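Local atomic coordinates of probable dipeptidase (Pseudomonas aeruginosa, PDB entry 3B40), a protein that probably hydrolyses dipeptides as a metal-dependent peptidase of the membrane dipeptidase family M19. Residues I342-I356 and R385-N399. The protein carries 11 engineered substitutions. Numbering follows the deposited sequence.
Sequences IDYTVKKVGIDHVGI and RGYSDADIAKLWGGN. With CD (cadmium ion), chain C; CA (calcium ion), chain E.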
loop_
_atom_site.group_PDB
_atom_site.type_symbol
_atom_site.label_atom_id
_atom_site.label_comp_id
_atom_site.label_asym_id
_atom_site.label_seq_id
_atom_site.Cartn_x
_atom_site.Cartn_y
_atom_site.Cartn_z
ATOM N N ILE A 342 -11.041 -5.699 8.846
ATOM C CA ILE A 342 -10.152 -6.237 9.884
ATOM C C ILE A 342 -10.754 -7.500 10.535
ATOM O O ILE A 342 -10.068 -8.514 10.669
ATOM C CB ILE A 342 -9.795 -5.156 10.954
ATOM C CG1 ILE A 342 -8.994 -4.002 10.273
ATOM C CG2 ILE A 342 -9.047 -5.786 12.132
ATOM C CD1 ILE A 342 -8.643 -2.813 11.180
ATOM N N ASP A 343 -12.030 -7.416 10.912
ATOM C CA ASP A 343 -12.777 -8.490 11.542
ATOM C C ASP A 343 -12.716 -9.746 10.665
ATOM O O ASP A 343 -12.423 -10.821 11.153
ATOM C CB ASP A 343 -14.266 -8.088 11.738
ATOM C CG ASP A 343 -14.516 -7.204 12.971
ATOM O OD1 ASP A 343 -13.581 -6.802 13.689
ATOM O OD2 ASP A 343 -15.695 -6.909 13.232
ATOM N N TYR A 344 -13.004 -9.592 9.380
ATOM C CA TYR A 344 -12.997 -10.711 8.424
ATOM C C TYR A 344 -11.636 -11.375 8.306
ATOM O O TYR A 344 -11.541 -12.598 8.251
ATOM C CB TYR A 344 -13.470 -10.249 7.040
ATOM C CG TYR A 344 -13.596 -11.397 6.058
ATOM C CD1 TYR A 344 -14.774 -12.142 5.974
ATOM C CD2 TYR A 344 -12.530 -11.753 5.238
ATOM C CE1 TYR A 344 -14.885 -13.206 5.082
ATOM C CE2 TYR A 344 -12.608 -12.820 4.357
ATOM C CZ TYR A 344 -13.795 -13.558 4.288
ATOM O OH TYR A 344 -13.900 -14.592 3.397
ATOM N N THR A 345 -10.590 -10.558 8.224
ATOM C CA THR A 345 -9.246 -11.043 8.008
ATOM C C THR A 345 -8.790 -11.809 9.245
ATOM O O THR A 345 -8.198 -12.889 9.126
ATOM C CB THR A 345 -8.278 -9.875 7.598
ATOM O OG1 THR A 345 -8.871 -9.134 6.539
ATOM C CG2 THR A 345 -6.940 -10.404 7.074
ATOM N N VAL A 346 -9.116 -11.270 10.424
ATOM C CA VAL A 346 -8.815 -11.914 11.682
ATOM C C VAL A 346 -9.541 -13.269 11.791
ATOM O O VAL A 346 -8.919 -14.254 12.165
ATOM C CB VAL A 346 -9.125 -10.989 12.896
ATOM C CG1 VAL A 346 -9.095 -11.765 14.208
ATOM C CG2 VAL A 346 -8.170 -9.782 12.941
ATOM N N LYS A 347 -10.829 -13.328 11.437
ATOM C CA LYS A 347 -11.555 -14.607 11.358
ATOM C C LYS A 347 -10.826 -15.667 10.572
ATOM O O LYS A 347 -10.843 -16.857 10.937
ATOM C CB LYS A 347 -12.900 -14.433 10.628
ATOM C CG LYS A 347 -13.974 -13.744 11.385
ATOM C CD LYS A 347 -14.484 -14.621 12.527
ATOM C CE LYS A 347 -15.644 -13.951 13.252
ATOM N NZ LYS A 347 -16.094 -14.878 14.312
ATOM N N LYS A 348 -10.246 -15.236 9.450
ATOM C CA LYS A 348 -9.605 -16.126 8.512
ATOM C C LYS A 348 -8.166 -16.524 8.924
ATOM O O LYS A 348 -7.824 -17.707 8.879
ATOM C CB LYS A 348 -9.663 -15.539 7.086
ATOM C CG LYS A 348 -11.091 -15.419 6.504
ATOM C CD LYS A 348 -11.930 -16.690 6.741
ATOM C CE LYS A 348 -13.357 -16.522 6.234
ATOM N NZ LYS A 348 -14.149 -17.779 6.239
ATOM N N VAL A 349 -7.331 -15.560 9.338
ATOM C CA VAL A 349 -5.927 -15.880 9.636
ATOM C C VAL A 349 -5.478 -15.791 11.105
ATOM O O VAL A 349 -4.389 -16.244 11.438
ATOM C CB VAL A 349 -4.946 -15.113 8.716
ATOM C CG1 VAL A 349 -5.263 -15.439 7.258
ATOM C CG2 VAL A 349 -5.091 -13.605 8.935
ATOM N N GLY A 350 -6.308 -15.205 11.965
ATOM C CA GLY A 350 -6.003 -15.069 13.390
ATOM C C GLY A 350 -5.355 -13.738 13.709
ATOM O O GLY A 350 -4.688 -13.132 12.839
ATOM N N ILE A 351 -5.507 -13.296 14.961
ATOM C CA ILE A 351 -5.109 -11.932 15.355
ATOM C C ILE A 351 -3.632 -11.675 15.071
ATOM O O ILE A 351 -3.236 -10.536 14.883
ATOM C CB ILE A 351 -5.466 -11.584 16.865
ATOM C CG1 ILE A 351 -5.217 -10.101 17.169
ATOM C CG2 ILE A 351 -4.730 -12.446 17.878
ATOM C CD1 ILE A 351 -6.266 -9.179 16.555
ATOM N N ASP A 352 -2.828 -12.736 15.039
ATOM C CA ASP A 352 -1.369 -12.581 14.915
ATOM C C ASP A 352 -0.906 -12.255 13.479
ATOM O O ASP A 352 0.295 -11.998 13.218
ATOM C CB ASP A 352 -0.660 -13.849 15.382
ATOM C CG ASP A 352 -0.719 -14.065 16.896
ATOM O OD1 ASP A 352 -0.804 -13.097 17.706
ATOM O OD2 ASP A 352 -0.609 -15.248 17.281
ATOM N N HIS A 353 -1.845 -12.261 12.543
ATOM C CA HIS A 353 -1.481 -12.142 11.130
ATOM C C HIS A 353 -2.145 -11.004 10.413
ATOM O O HIS A 353 -2.224 -11.008 9.151
ATOM C CB HIS A 353 -1.758 -13.469 10.416
ATOM C CG HIS A 353 -0.956 -14.588 10.977
ATOM N ND1 HIS A 353 0.391 -14.720 10.722
ATOM C CD2 HIS A 353 -1.278 -15.566 11.856
ATOM C CE1 HIS A 353 0.853 -15.772 11.377
ATOM N NE2 HIS A 353 -0.143 -16.305 12.061
ATOM N N VAL A 354 -2.614 -10.040 11.207
ATOM C CA VAL A 354 -3.313 -8.872 10.695
ATOM C C VAL A 354 -2.675 -7.536 11.180
ATOM O O VAL A 354 -2.173 -7.418 12.311
ATOM C CB VAL A 354 -4.859 -8.936 10.991
ATOM C CG1 VAL A 354 -5.637 -7.839 10.231
ATOM C CG2 VAL A 354 -5.447 -10.298 10.600
ATOM N N GLY A 355 -2.707 -6.543 10.298
ATOM C CA GLY A 355 -2.211 -5.180 10.600
ATOM C C GLY A 355 -3.097 -4.160 9.920
ATOM O O GLY A 355 -4.194 -4.492 9.495
ATOM N N ILE A 356 -2.607 -2.925 9.789
ATOM C CA ILE A 356 -3.433 -1.797 9.352
ATOM C C ILE A 356 -2.573 -0.927 8.462
ATOM O O ILE A 356 -1.379 -0.781 8.699
ATOM C CB ILE A 356 -3.953 -0.920 10.578
ATOM C CG1 ILE A 356 -4.682 -1.795 11.611
ATOM C CG2 ILE A 356 -4.876 0.239 10.085
ATOM C CD1 ILE A 356 -4.909 -1.101 12.989
ATOM N N ARG A 385 -15.661 -2.639 19.046
ATOM C CA ARG A 385 -15.984 -3.994 18.616
ATOM C C ARG A 385 -15.519 -5.074 19.553
ATOM O O ARG A 385 -15.838 -6.241 19.337
ATOM C CB ARG A 385 -15.442 -4.267 17.238
ATOM C CG ARG A 385 -16.055 -3.335 16.290
ATOM C CD ARG A 385 -16.508 -4.016 15.051
ATOM N NE ARG A 385 -16.808 -2.975 14.101
ATOM C CZ ARG A 385 -16.961 -3.173 12.811
ATOM N NH1 ARG A 385 -16.813 -4.393 12.294
ATOM N NH2 ARG A 385 -17.238 -2.150 12.052
ATOM N N GLY A 386 -14.762 -4.708 20.576
ATOM C CA GLY A 386 -14.360 -5.665 21.602
ATOM C C GLY A 386 -12.934 -6.199 21.530
ATOM O O GLY A 386 -12.605 -7.173 22.212
ATOM N N TYR A 387 -12.082 -5.570 20.720
ATOM C CA TYR A 387 -10.652 -5.916 20.716
ATOM C C TYR A 387 -9.955 -5.470 22.019
ATOM O O TYR A 387 -10.203 -4.364 22.524
ATOM C CB TYR A 387 -9.951 -5.294 19.513
ATOM C CG TYR A 387 -10.306 -5.951 18.196
ATOM C CD1 TYR A 387 -11.433 -5.546 17.474
ATOM C CD2 TYR A 387 -9.525 -6.987 17.681
ATOM C CE1 TYR A 387 -11.757 -6.132 16.261
ATOM C CE2 TYR A 387 -9.858 -7.610 16.463
ATOM C CZ TYR A 387 -10.973 -7.169 15.766
ATOM O OH TYR A 387 -11.320 -7.777 14.577
ATOM N N SER A 388 -9.065 -6.319 22.527
ATOM C CA SER A 388 -8.337 -6.011 23.734
ATOM C C SER A 388 -7.194 -5.087 23.400
ATOM O O SER A 388 -6.836 -4.944 22.245
ATOM C CB SER A 388 -7.799 -7.279 24.366
ATOM O OG SER A 388 -6.806 -7.842 23.531
ATOM N N ASP A 389 -6.625 -4.463 24.421
ATOM C CA ASP A 389 -5.432 -3.646 24.262
ATOM C C ASP A 389 -4.276 -4.400 23.622
ATOM O O ASP A 389 -3.657 -3.887 22.686
ATOM C CB ASP A 389 -5.017 -3.050 25.601
ATOM C CG ASP A 389 -5.971 -2.001 26.093
ATOM O OD1 ASP A 389 -6.965 -1.637 25.389
ATOM O OD2 ASP A 389 -5.709 -1.510 27.222
ATOM N N ALA A 390 -4.033 -5.630 24.076
ATOM C CA ALA A 390 -3.016 -6.506 23.474
ATOM C C ALA A 390 -3.249 -6.733 21.974
ATOM O O ALA A 390 -2.301 -6.644 21.180
ATOM C CB ALA A 390 -2.955 -7.852 24.192
ATOM N N ASP A 391 -4.490 -7.042 21.600
ATOM C CA ASP A 391 -4.848 -7.295 20.191
ATOM C C ASP A 391 -4.695 -6.055 19.336
ATOM O O ASP A 391 -4.168 -6.128 18.223
ATOM C CB ASP A 391 -6.260 -7.856 20.077
ATOM C CG ASP A 391 -6.334 -9.334 20.505
ATOM O OD1 ASP A 391 -5.299 -9.905 20.895
ATOM O OD2 ASP A 391 -7.421 -9.929 20.429
ATOM N N ILE A 392 -5.126 -4.915 19.866
ATOM C CA ILE A 392 -4.911 -3.632 19.196
ATOM C C ILE A 392 -3.411 -3.304 18.982
ATOM O O ILE A 392 -3.035 -2.809 17.908
ATOM C CB ILE A 392 -5.631 -2.483 19.933
ATOM C CG1 ILE A 392 -7.138 -2.745 19.948
ATOM C CG2 ILE A 392 -5.275 -1.107 19.282
ATOM C CD1 ILE A 392 -7.919 -1.903 21.005
ATOM N N ALA A 393 -2.568 -3.584 19.982
ATOM C CA ALA A 393 -1.132 -3.388 19.837
ATOM C C ALA A 393 -0.533 -4.280 18.726
ATOM O O ALA A 393 0.413 -3.871 18.018
ATOM C CB ALA A 393 -0.401 -3.610 21.177
ATOM N N LYS A 394 -1.065 -5.487 18.569
ATOM C CA LYS A 394 -0.607 -6.401 17.509
ATOM C C LYS A 394 -1.023 -5.846 16.138
ATOM O O LYS A 394 -0.194 -5.722 15.250
ATOM C CB LYS A 394 -1.219 -7.786 17.715
ATOM C CG LYS A 394 -0.755 -8.520 18.953
ATOM C CD LYS A 394 -1.135 -9.992 18.910
ATOM C CE LYS A 394 -0.615 -10.659 20.172
ATOM N NZ LYS A 394 -1.084 -12.060 20.292
ATOM N N LEU A 395 -2.303 -5.469 16.005
ATOM C CA LEU A 395 -2.844 -4.817 14.800
ATOM C C LEU A 395 -2.065 -3.590 14.381
ATOM O O LEU A 395 -1.756 -3.426 13.204
ATOM C CB LEU A 395 -4.355 -4.470 14.927
ATOM C CG LEU A 395 -5.362 -5.621 14.856
ATOM C CD1 LEU A 395 -6.750 -5.190 15.346
ATOM C CD2 LEU A 395 -5.476 -6.173 13.405
ATOM N N TRP A 396 -1.742 -2.725 15.337
ATOM C CA TRP A 396 -1.056 -1.450 15.045
ATOM C C TRP A 396 0.453 -1.540 14.828
ATOM O O TRP A 396 1.159 -0.509 14.744
ATOM C CB TRP A 396 -1.364 -0.423 16.124
ATOM C CG TRP A 396 -2.496 0.498 15.754
ATOM C CD1 TRP A 396 -3.634 0.713 16.466
ATOM C CD2 TRP A 396 -2.600 1.290 14.567
ATOM N NE1 TRP A 396 -4.444 1.602 15.804
ATOM C CE2 TRP A 396 -3.821 1.984 14.639
ATOM C CE3 TRP A 396 -1.766 1.482 13.433
ATOM C CZ2 TRP A 396 -4.249 2.853 13.632
ATOM C CZ3 TRP A 396 -2.191 2.370 12.430
ATOM C CH2 TRP A 396 -3.424 3.029 12.539
ATOM N N GLY A 397 0.973 -2.765 14.734
ATOM C CA GLY A 397 2.393 -2.920 14.422
ATOM C C GLY A 397 3.138 -4.094 15.031
ATOM O O GLY A 397 4.161 -4.524 14.478
ATOM N N GLY A 398 2.662 -4.605 16.166
ATOM C CA GLY A 398 3.303 -5.761 16.828
ATOM C C GLY A 398 3.521 -6.946 15.884
ATOM O O GLY A 398 4.571 -7.586 15.901
ATOM N N ASN A 399 2.511 -7.246 15.068
ATOM C CA ASN A 399 2.597 -8.377 14.141
ATOM C C ASN A 399 3.625 -8.120 13.058
ATOM O O ASN A 399 4.458 -9.000 12.743
ATOM C CB ASN A 399 1.230 -8.629 13.510
ATOM C CG ASN A 399 0.211 -9.168 14.494
ATOM O OD1 ASN A 399 0.564 -9.862 15.449
ATOM N ND2 ASN A 399 -1.080 -8.896 14.236
HETATM CD CD CD C . 0.217 -17.951 13.614
HETATM CA CA CA E . -6.939 -0.279 27.892
HETATM O O HOH W 1 1.308 -16.716 15.252
HETATM O O HOH W 2 0.274 -1.969 11.522
HETATM O O HOH W 3 2.880 -17.423 13.583
HETATM O O HOH W 4 -0.480 -19.638 11.910
HETATM O O HOH W 5 -2.120 -17.864 14.333
HETATM O O HOH W 6 -5.393 1.587 27.860
#
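L395 on helix 389-409 packs its CD2 against V354 CG1 at 3.6 Å, while I342 and I351 close round the same branched leucine head. Further along the strand, I356 sets CD1 over the centre of one W396 face, a CH-pi contact 3.7 Å from the five-membered ring centroid; with CG1 anti to the carbonyl carbon (chi1 -54°) and the chain extended beyond it (chi2 166°), CD1 is delivered to the ring. G355, lacking a side chain, brings its CA within 3.2 Å of L395 O. N399 suits the strand entrance because one amide nitrogen can serve two carbonyls: ND2 donates to V354 O at 2.7 Å, nearly in its own amide plane, and to I351 O at 2.8 Å. Toward the partly exposed side, charged pairs replace apolar packing. K394, extended beyond CG, reaches D352 OD1 with NZ at 2.8 Å, while D352 OD2 accepts from a cadmium-bound water. D343 divides its carboxylate: Y387 OH donates to OD1 at 2.6 Å on the anti side, and R385 NH1, also paired with D340, meets OD2 from above the carboxylate plane. Thus apolar packing joins the TIM barrel's last strand in sequence to its C-terminal helix, and both flanking acids, each met by a cation, probably stay ionised.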